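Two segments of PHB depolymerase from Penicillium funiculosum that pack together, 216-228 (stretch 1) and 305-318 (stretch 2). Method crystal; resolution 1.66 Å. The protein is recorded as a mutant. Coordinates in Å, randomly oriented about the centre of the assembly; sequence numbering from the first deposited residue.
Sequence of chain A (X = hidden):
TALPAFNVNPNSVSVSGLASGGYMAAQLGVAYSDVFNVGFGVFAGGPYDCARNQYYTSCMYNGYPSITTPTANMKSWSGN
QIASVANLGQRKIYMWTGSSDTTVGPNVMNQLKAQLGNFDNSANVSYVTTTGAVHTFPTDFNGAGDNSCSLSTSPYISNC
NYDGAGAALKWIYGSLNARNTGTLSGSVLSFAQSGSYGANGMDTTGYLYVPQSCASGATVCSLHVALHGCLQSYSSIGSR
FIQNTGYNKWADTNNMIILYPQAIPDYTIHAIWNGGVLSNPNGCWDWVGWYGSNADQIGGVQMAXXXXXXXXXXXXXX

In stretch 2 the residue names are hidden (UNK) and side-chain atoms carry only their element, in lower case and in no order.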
ATOM      1  N   SER A 216     -14.772   3.538 -20.694  1.00  9.53           N
ATOM      2  CA  SER A 216     -14.890   3.264 -22.126  1.00 11.15           C
ATOM      3  C   SER A 216     -13.555   2.876 -22.756  1.00 11.90           C
ATOM      4  O   SER A 216     -13.509   2.116 -23.725  1.00 11.37           O
ATOM      5  CB  SER A 216     -15.435   4.489 -22.857  1.00 12.00           C
ATOM      6  OG  SER A 216     -14.475   5.529 -22.870  1.00 12.14           O
ATOM      7  N   GLY A 217     -12.470   3.410 -22.207  1.00 11.19           N
ATOM      8  CA  GLY A 217     -11.168   3.199 -22.807  1.00 10.88           C
ATOM      9  C   GLY A 217     -10.824   4.268 -23.828  1.00 10.83           C
ATOM     10  O   GLY A 217      -9.762   4.221 -24.450  1.00 11.23           O
ATOM     11  N   ALA A 218     -11.716   5.239 -24.005  1.00 10.18           N
ATOM     12  CA  ALA A 218     -11.463   6.341 -24.929  1.00 10.85           C
ATOM     13  C   ALA A 218     -10.384   7.261 -24.368  1.00 12.05           C
ATOM     14  O   ALA A 218      -9.712   7.979 -25.111  1.00 11.75           O
ATOM     15  CB  ALA A 218     -12.745   7.127 -25.171  1.00 12.01           C
ATOM     16  N   THR A 219     -10.223   7.227 -23.049  1.00 10.68           N
ATOM     17  CA  THR A 219      -9.273   8.090 -22.355  1.00 11.52           C
ATOM     18  C   THR A 219      -8.224   7.244 -21.635  1.00 11.42           C
ATOM     19  O   THR A 219      -8.556   6.256 -20.980  1.00 11.56           O
ATOM     20  CB  THR A 219      -9.993   8.971 -21.314  1.00 12.55           C
ATOM     21  OG1 THR A 219     -10.960   9.796 -21.976  1.00 13.33           O
ATOM     22  CG2 THR A 219      -8.996   9.852 -20.575  1.00 13.71           C
ATOM     23  N   VAL A 220      -6.958   7.633 -21.759  1.00 11.02           N
ATOM     24  CA  VAL A 220      -5.889   6.948 -21.047  1.00  9.87           C
ATOM     25  C   VAL A 220      -5.942   7.286 -19.564  1.00 10.29           C
ATOM     26  O   VAL A 220      -6.012   8.454 -19.185  1.00  9.88           O
ATOM     27  CB  VAL A 220      -4.508   7.335 -21.603  1.00 11.23           C
ATOM     28  CG1 VAL A 220      -3.408   6.665 -20.788  1.00 12.77           C
ATOM     29  CG2 VAL A 220      -4.407   6.912 -23.059  1.00 12.39           C
ATOM     30  N   CYS A 221      -5.911   6.253 -18.732  1.00  9.04           N
ATOM     31  CA  CYS A 221      -6.020   6.420 -17.290  1.00  9.58           C
ATOM     32  C   CYS A 221      -4.755   5.961 -16.578  1.00  8.43           C
ATOM     33  O   CYS A 221      -3.929   5.251 -17.152  1.00  8.41           O
ATOM     34  CB  CYS A 221      -7.245   5.648 -16.780  1.00  8.69           C
ATOM     35  SG  CYS A 221      -8.789   6.514 -17.222  1.00 13.89           S
ATOM     36  N   SER A 222      -4.597   6.397 -15.332  1.00  9.32           N
ATOM     37  CA  SER A 222      -3.521   5.915 -14.476  1.00  8.37           C
ATOM     38  C   SER A 222      -4.061   4.869 -13.509  1.00  8.73           C
ATOM     39  O   SER A 222      -5.263   4.614 -13.473  1.00  7.50           O
ATOM     40  CB  SER A 222      -2.908   7.075 -13.689  1.00  9.61           C
ATOM     41  OG  SER A 222      -3.893   7.749 -12.921  1.00 11.13           O
ATOM     42  N   LEU A 223      -3.169   4.276 -12.721  1.00  7.07           N
ATOM     43  CA  LEU A 223      -3.559   3.238 -11.776  1.00  5.80           C
ATOM     44  C   LEU A 223      -2.806   3.382 -10.457  1.00  5.37           C
ATOM     45  O   LEU A 223      -1.573   3.390 -10.432  1.00  5.67           O
ATOM     46  CB  LEU A 223      -3.279   1.855 -12.369  1.00  6.12           C
ATOM     47  CG  LEU A 223      -3.475   0.648 -11.441  1.00  6.49           C
ATOM     48  CD1 LEU A 223      -4.939   0.501 -11.057  1.00  6.38           C
ATOM     49  CD2 LEU A 223      -2.989  -0.611 -12.148  1.00  9.34           C
ATOM     50  N   HIS A 224      -3.556   3.498  -9.369  1.00  7.24           N
ATOM     51  CA  HIS A 224      -2.979   3.464  -8.030  1.00  5.28           C
ATOM     52  C   HIS A 224      -3.530   2.254  -7.287  1.00  5.86           C
ATOM     53  O   HIS A 224      -4.743   2.029  -7.257  1.00  6.78           O
ATOM     54  CB  HIS A 224      -3.338   4.737  -7.258  1.00  6.57           C
ATOM     55  CG  HIS A 224      -2.671   4.845  -5.921  1.00  5.88           C
ATOM     56  ND1 HIS A 224      -1.331   5.134  -5.780  1.00  6.01           N
ATOM     57  CD2 HIS A 224      -3.155   4.688  -4.665  1.00  5.92           C
ATOM     58  CE1 HIS A 224      -1.019   5.152  -4.496  1.00  6.59           C
ATOM     59  NE2 HIS A 224      -2.109   4.884  -3.799  1.00  5.77           N
ATOM     60  N   VAL A 225      -2.631   1.477  -6.694  1.00  3.81           N
ATOM     61  CA  VAL A 225      -3.015   0.341  -5.870  1.00  5.30           C
ATOM     62  C   VAL A 225      -3.001   0.783  -4.410  1.00  5.26           C
ATOM     63  O   VAL A 225      -1.983   1.262  -3.913  1.00  6.06           O
ATOM     64  CB  VAL A 225      -2.023  -0.830  -6.058  1.00  5.84           C
ATOM     65  CG1 VAL A 225      -2.460  -2.034  -5.231  1.00  7.12           C
ATOM     66  CG2 VAL A 225      -1.936  -1.198  -7.533  1.00  8.65           C
ATOM     67  N   ALA A 226      -4.136   0.635  -3.733  1.00  3.91           N
ATOM     68  CA  ALA A 226      -4.246   1.035  -2.332  1.00  4.93           C
ATOM     69  C   ALA A 226      -4.454  -0.185  -1.436  1.00  5.41           C
ATOM     70  O   ALA A 226      -5.398  -0.954  -1.628  1.00  6.35           O
ATOM     71  CB  ALA A 226      -5.403   2.018  -2.159  1.00  4.14           C
ATOM     72  N   LEU A 227      -3.573  -0.352  -0.454  1.00  5.61           N
ATOM     73  CA  LEU A 227      -3.568  -1.552   0.380  1.00  6.05           C
ATOM     74  C   LEU A 227      -4.043  -1.301   1.811  1.00  6.82           C
ATOM     75  O   LEU A 227      -3.424  -0.544   2.558  1.00  7.08           O
ATOM     76  CB  LEU A 227      -2.159  -2.152   0.410  1.00  5.76           C
ATOM     77  CG  LEU A 227      -1.576  -2.572  -0.942  1.00  8.63           C
ATOM     78  CD1 LEU A 227      -0.116  -2.961  -0.761  1.00  9.12           C
ATOM     79  CD2 LEU A 227      -2.375  -3.731  -1.522  1.00 11.28           C
ATOM     80  N   HIS A 228      -5.139  -1.955   2.189  1.00  5.65           N
ATOM     81  CA  HIS A 228      -5.649  -1.887   3.555  1.00  5.84           C
ATOM     82  C   HIS A 228      -4.647  -2.487   4.545  1.00  6.49           C
ATOM     83  O   HIS A 228      -3.724  -3.208   4.152  1.00  4.88           O
ATOM     84  CB  HIS A 228      -6.990  -2.634   3.644  1.00  5.54           C
ATOM     85  CG  HIS A 228      -6.871  -4.119   3.475  1.00  4.44           C
ATOM     86  ND1 HIS A 228      -6.403  -4.946   4.473  1.00  6.03           N
ATOM     87  CD2 HIS A 228      -7.151  -4.923   2.421  1.00  5.51           C
ATOM     88  CE1 HIS A 228      -6.400  -6.196   4.043  1.00  5.71           C
ATOM     89  NE2 HIS A 228      -6.849  -6.210   2.801  1.00  5.94           N
ATOM     90  N   UNK A 305       0.752 -11.783  -6.944  1.00  7.81           N
ATOM     91  CA  UNK A 305      -0.680 -11.716  -7.224  1.00  8.14           C
ATOM     92  C   UNK A 305      -1.098 -10.282  -7.531  1.00  6.99           C
ATOM     93  O   UNK A 305      -1.805 -10.026  -8.506  1.00  6.56           O
ATOM     94  c   UNK A 305      -1.470 -12.245  -6.034  1.00  8.56           C
ATOM     95  N   UNK A 306      -0.657  -9.350  -6.692  1.00  6.80           N
ATOM     96  CA  UNK A 306      -0.953  -7.939  -6.900  1.00  7.03           C
ATOM     97  C   UNK A 306      -0.366  -7.439  -8.217  1.00  6.78           C
ATOM     98  O   UNK A 306      -1.035  -6.739  -8.976  1.00  7.10           O
ATOM     99  c   UNK A 306      -0.414  -7.091  -5.726  1.00  5.58           C
ATOM    100  c   UNK A 306      -0.646  -5.602  -5.997  1.00  6.43           C
ATOM    101  c   UNK A 306      -0.548  -6.876  -3.170  1.00  7.41           C
ATOM    102  c   UNK A 306      -1.127  -7.507  -4.431  1.00  8.67           C
ATOM    103  N   UNK A 307       0.881  -7.806  -8.496  1.00  6.36           N
ATOM    104  CA  UNK A 307       1.507  -7.428  -9.757  1.00  6.54           C
ATOM    105  C   UNK A 307       0.766  -8.040 -10.944  1.00  6.78           C
ATOM    106  O   UNK A 307       0.654  -7.420 -12.002  1.00  6.24           O
ATOM    107  c   UNK A 307       2.988  -7.868  -9.798  1.00  6.17           C
ATOM    108  c   UNK A 307       3.570  -7.629 -11.188  1.00  7.59           C
ATOM    109  c   UNK A 307       3.780  -7.083  -8.760  1.00  8.41           C
ATOM    110  N   UNK A 308       0.261  -9.256 -10.762  1.00  6.70           N
ATOM    111  CA  UNK A 308      -0.492  -9.907 -11.820  1.00  8.02           C
ATOM    112  C   UNK A 308      -1.780  -9.169 -12.118  1.00  9.07           C
ATOM    113  O   UNK A 308      -2.184  -9.040 -13.276  1.00  9.77           O
ATOM    114  N   UNK A 309      -2.427  -8.687 -11.063  1.00  6.93           N
ATOM    115  CA  UNK A 309      -3.608  -7.849 -11.205  1.00  7.77           C
ATOM    116  C   UNK A 309      -3.265  -6.582 -11.976  1.00  6.83           C
ATOM    117  O   UNK A 309      -3.982  -6.186 -12.893  1.00  7.85           O
ATOM    118  c   UNK A 309      -4.159  -7.490  -9.822  1.00  7.86           C
ATOM    119  o   UNK A 309      -5.414  -7.153  -7.356  1.00  8.73           O
ATOM    120  c   UNK A 309      -4.766  -8.674  -9.075  1.00  7.85           C
ATOM    121  n   UNK A 309      -5.280  -9.326  -6.796  1.00  6.81           N
ATOM    122  c   UNK A 309      -5.178  -8.318  -7.663  1.00  6.98           C
ATOM    123  N   UNK A 310      -2.158  -5.950 -11.603  1.00  6.89           N
ATOM    124  CA  UNK A 310      -1.733  -4.723 -12.261  1.00  6.46           C
ATOM    125  C   UNK A 310      -1.461  -4.966 -13.741  1.00  6.85           C
ATOM    126  O   UNK A 310      -1.892  -4.190 -14.596  1.00  5.67           O
ATOM    127  c   UNK A 310      -0.796  -3.640 -10.210  1.00  7.42           C
ATOM    128  c   UNK A 310      -0.461  -4.155 -11.600  1.00  6.90           C
ATOM    129  c   UNK A 310       0.120  -3.040 -12.451  1.00  8.08           C
ATOM    130  N   UNK A 311      -0.741  -6.043 -14.039  1.00  6.76           N
ATOM    131  CA  UNK A 311      -0.373  -6.354 -15.417  1.00  9.10           C
ATOM    132  C   UNK A 311      -1.619  -6.517 -16.282  1.00  9.76           C
ATOM    133  O   UNK A 311      -1.638  -6.104 -17.443  1.00  8.98           O
ATOM    134  c   UNK A 311       0.447  -7.645 -15.468  1.00 11.71           C
ATOM    135  n   UNK A 311       5.374  -6.659 -15.503  1.00 23.14           N
ATOM    136  c   UNK A 311       2.886  -6.981 -15.466  1.00 20.13           C
ATOM    137  c   UNK A 311       4.204  -7.145 -14.722  1.00 22.25           C
ATOM    138  c   UNK A 311       1.752  -7.615 -14.683  1.00 17.94           C
ATOM    139  N   UNK A 312      -2.656  -7.125 -15.712  1.00  8.22           N
ATOM    140  CA  UNK A 312      -3.907  -7.334 -16.433  1.00  8.82           C
ATOM    141  C   UNK A 312      -4.580  -6.000 -16.740  1.00  8.51           C
ATOM    142  O   UNK A 312      -5.004  -5.751 -17.869  1.00  8.51           O
ATOM    143  c   UNK A 312      -6.319  -8.865 -17.591  1.00 10.75           C
ATOM    144  o   UNK A 312      -5.348  -9.423 -18.103  1.00 11.48           O
ATOM    145  c   UNK A 312      -6.268  -8.356 -16.160  1.00 10.01           C
ATOM    146  n   UNK A 312      -7.464  -8.683 -18.240  1.00 13.97           N
ATOM    147  c   UNK A 312      -4.844  -8.221 -15.611  1.00  7.62           C
ATOM    148  N   UNK A 313      -4.665  -5.137 -15.733  1.00  6.22           N
ATOM    149  CA  UNK A 313      -5.320  -3.847 -15.903  1.00  8.09           C
ATOM    150  C   UNK A 313      -4.633  -2.978 -16.955  1.00  8.33           C
ATOM    151  O   UNK A 313      -5.302  -2.317 -17.745  1.00 10.00           O
ATOM    152  c   UNK A 313      -5.379  -3.081 -14.566  1.00  4.97           C
ATOM    153  c   UNK A 313      -6.341  -3.796 -13.611  1.00  6.47           C
ATOM    154  c   UNK A 313      -6.303  -3.290 -12.183  1.00  6.28           C
ATOM    155  c   UNK A 313      -5.816  -1.637 -14.800  1.00  7.87           C
ATOM    156  N   UNK A 314      -3.303  -2.974 -16.975  1.00  7.48           N
ATOM    157  CA  UNK A 314      -2.589  -2.105 -17.908  1.00  9.33           C
ATOM    158  C   UNK A 314      -2.455  -2.730 -19.293  1.00 10.66           C
ATOM    159  O   UNK A 314      -1.989  -2.080 -20.229  1.00 10.67           O
ATOM    160  c   UNK A 314      -1.175  -1.747 -17.389  1.00  9.47           C
ATOM    161  c   UNK A 314      -1.274  -1.126 -16.007  1.00  8.86           C
ATOM    162  c   UNK A 314      -0.292  -2.984 -17.367  1.00 11.18           C
ATOM    163  N   UNK A 315      -2.867  -3.988 -19.422  1.00 10.92           N
ATOM    164  CA  UNK A 315      -2.726  -4.702 -20.692  1.00 10.52           C
ATOM    165  C   UNK A 315      -3.670  -4.148 -21.755  1.00 11.06           C
ATOM    166  O   UNK A 315      -3.589  -4.526 -22.925  1.00 10.93           O
ATOM    167  c   UNK A 315      -3.001  -6.196 -20.501  1.00 10.71           C
ATOM    168  o   UNK A 315      -4.381  -6.442 -20.290  1.00 10.70           O
ATOM    169  N   UNK A 316      -4.564  -3.253 -21.347  1.00 10.26           N
ATOM    170  CA  UNK A 316      -5.483  -2.653 -22.294  1.00 11.30           C
ATOM    171  C   UNK A 316      -5.009  -1.315 -22.833  1.00 12.27           C
ATOM    172  O   UNK A 316      -5.741  -0.644 -23.561  1.00 12.70           O
ATOM    173  N   UNK A 317      -3.788  -0.919 -22.478  1.00 13.17           N
ATOM    174  CA  UNK A 317      -3.247   0.358 -22.937  1.00 14.21           C
ATOM    175  C   UNK A 317      -3.281   0.419 -24.460  1.00 16.39           C
ATOM    176  O   UNK A 317      -2.841  -0.511 -25.135  1.00 16.09           O
ATOM    177  c   UNK A 317       0.060   1.876 -23.465  1.00 11.86           C
ATOM    178  c   UNK A 317      -1.827   3.052 -22.573  1.00 10.96           C
ATOM    179  c   UNK A 317      -1.183   1.847 -22.838  1.00 12.19           C
ATOM    180  c   UNK A 317      -1.245   4.267 -22.926  1.00 11.19           C
ATOM    181  c   UNK A 317       0.001   4.287 -23.553  1.00 11.44           C
ATOM    182  c   UNK A 317       0.654   3.089 -23.823  1.00 11.26           C
ATOM    183  c   UNK A 317      -1.808   0.536 -22.439  1.00 12.83           C
ATOM    184  N   UNK A 318      -3.806   1.517 -24.994  1.00 18.13           N
ATOM    185  CA  UNK A 318      -3.972   1.652 -26.437  1.00 22.38           C
ATOM    186  C   UNK A 318      -2.949   2.607 -27.050  1.00 23.35           C
ATOM    187  O   UNK A 318      -2.111   3.144 -26.294  1.00 23.92           O
ATOM    188  OXT UNK A 318      -2.990   2.803 -28.285  1.00 25.08           O
ATOM    189  n   UNK A 318      -8.702   1.540 -25.517  1.00 30.97           N
ATOM    190  c   UNK A 318      -5.397   2.123 -26.746  1.00 23.78           C
ATOM    191  c   UNK A 318      -7.878   1.621 -26.555  1.00 30.03           C
ATOM    192  o   UNK A 318      -8.227   2.074 -27.644  1.00 32.17           O
ATOM    193  c   UNK A 318      -6.466   1.112 -26.341  1.00 27.54           C
TER

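Position 305 has one side-chain carbon, out of reach of stretch 1: Ala305.

Position 306 has four carbons, forked at the first, with one arm two carbons long. The side chain points toward the strand and meets Val225 and Leu227. This is Ile306. Its CG2 lies 4.1 Å from Val225 CG1, and its CD1 lies 4.0 Å from Leu227 CD2.

Position 307 has one carbon carrying two more and points away from the strand: Val307.

Position 308 has no side-chain atoms and touches nothing on stretch 1: Gly308.

Position 309 has three carbons, the third carrying one oxygen and one nitrogen. The side chain does not touch stretch 1. This is Gln309. Its OE1 comes no nearer than 6.3 Å to Val225 CG1; its NE2 is hydrogen-bonded elsewhere in the structure.

Position 310 has one carbon carrying two, set sideways, and touches Leu223 and Val225. It is Val310. CG1 is 4.0 Å from Leu223 CD2, and CG2 is 3.8 Å from Val225 CG2.

Position 311 has four carbons in a row ending in nitrogen. It points away and is exposed: Lys311.

Position 312 again has three carbons, the last carrying oxygen and nitrogen, out of reach of stretch 1: Gln312.

Position 313 has four carbons, forked at the first with one longer arm. Its CA-to-CB bond points toward stretch 1, and the side chain touches Leu223. It is Ile313, with CG2 4.0 Å from Leu223 CD2.

Position 314 has one carbon carrying two, sideways, near the same leucine. It is Val314, with CG1 4.3 Å from Leu223 CD2.

Position 315 has one carbon, then one oxygen, and touches nothing on stretch 1. It is Ser315. Its OG donates a hydrogen bond to Gln312 O (2.6 Å).

Position 316 has no side-chain atoms and touches nothing on stretch 1. It is Gly316, inside the type I turn from Val314.

Position 317 has one carbon, then a ring of six carbons. The ring end approaches Val220. It is Phe317, which closes the turn; CE1 lies 3.9 Å from Val220 CG1, at the ring edge.

Position 318 has three carbons, the third carrying oxygen and nitrogen, plus the terminal carboxylate. Its CA-to-CB bond points toward stretch 1, and the side-chain end lies close to Gly217. It is Gln318, with NE2 3.1 Å from Gly217 O.

The helix runs nearly antiparallel to strand 221-227, at 169°. Leu223 and Val225 point toward the helix. Leu223 CD2 touches Val310, Ile313 and Val314. These contacts are apolar, and most of the residues in them are buried. Phe317 and Gln318 extend the contact to Val220 and Gly217, in the loop before the strand.

Stretch 2 305-318: AIVGQVKQIVSGFQ
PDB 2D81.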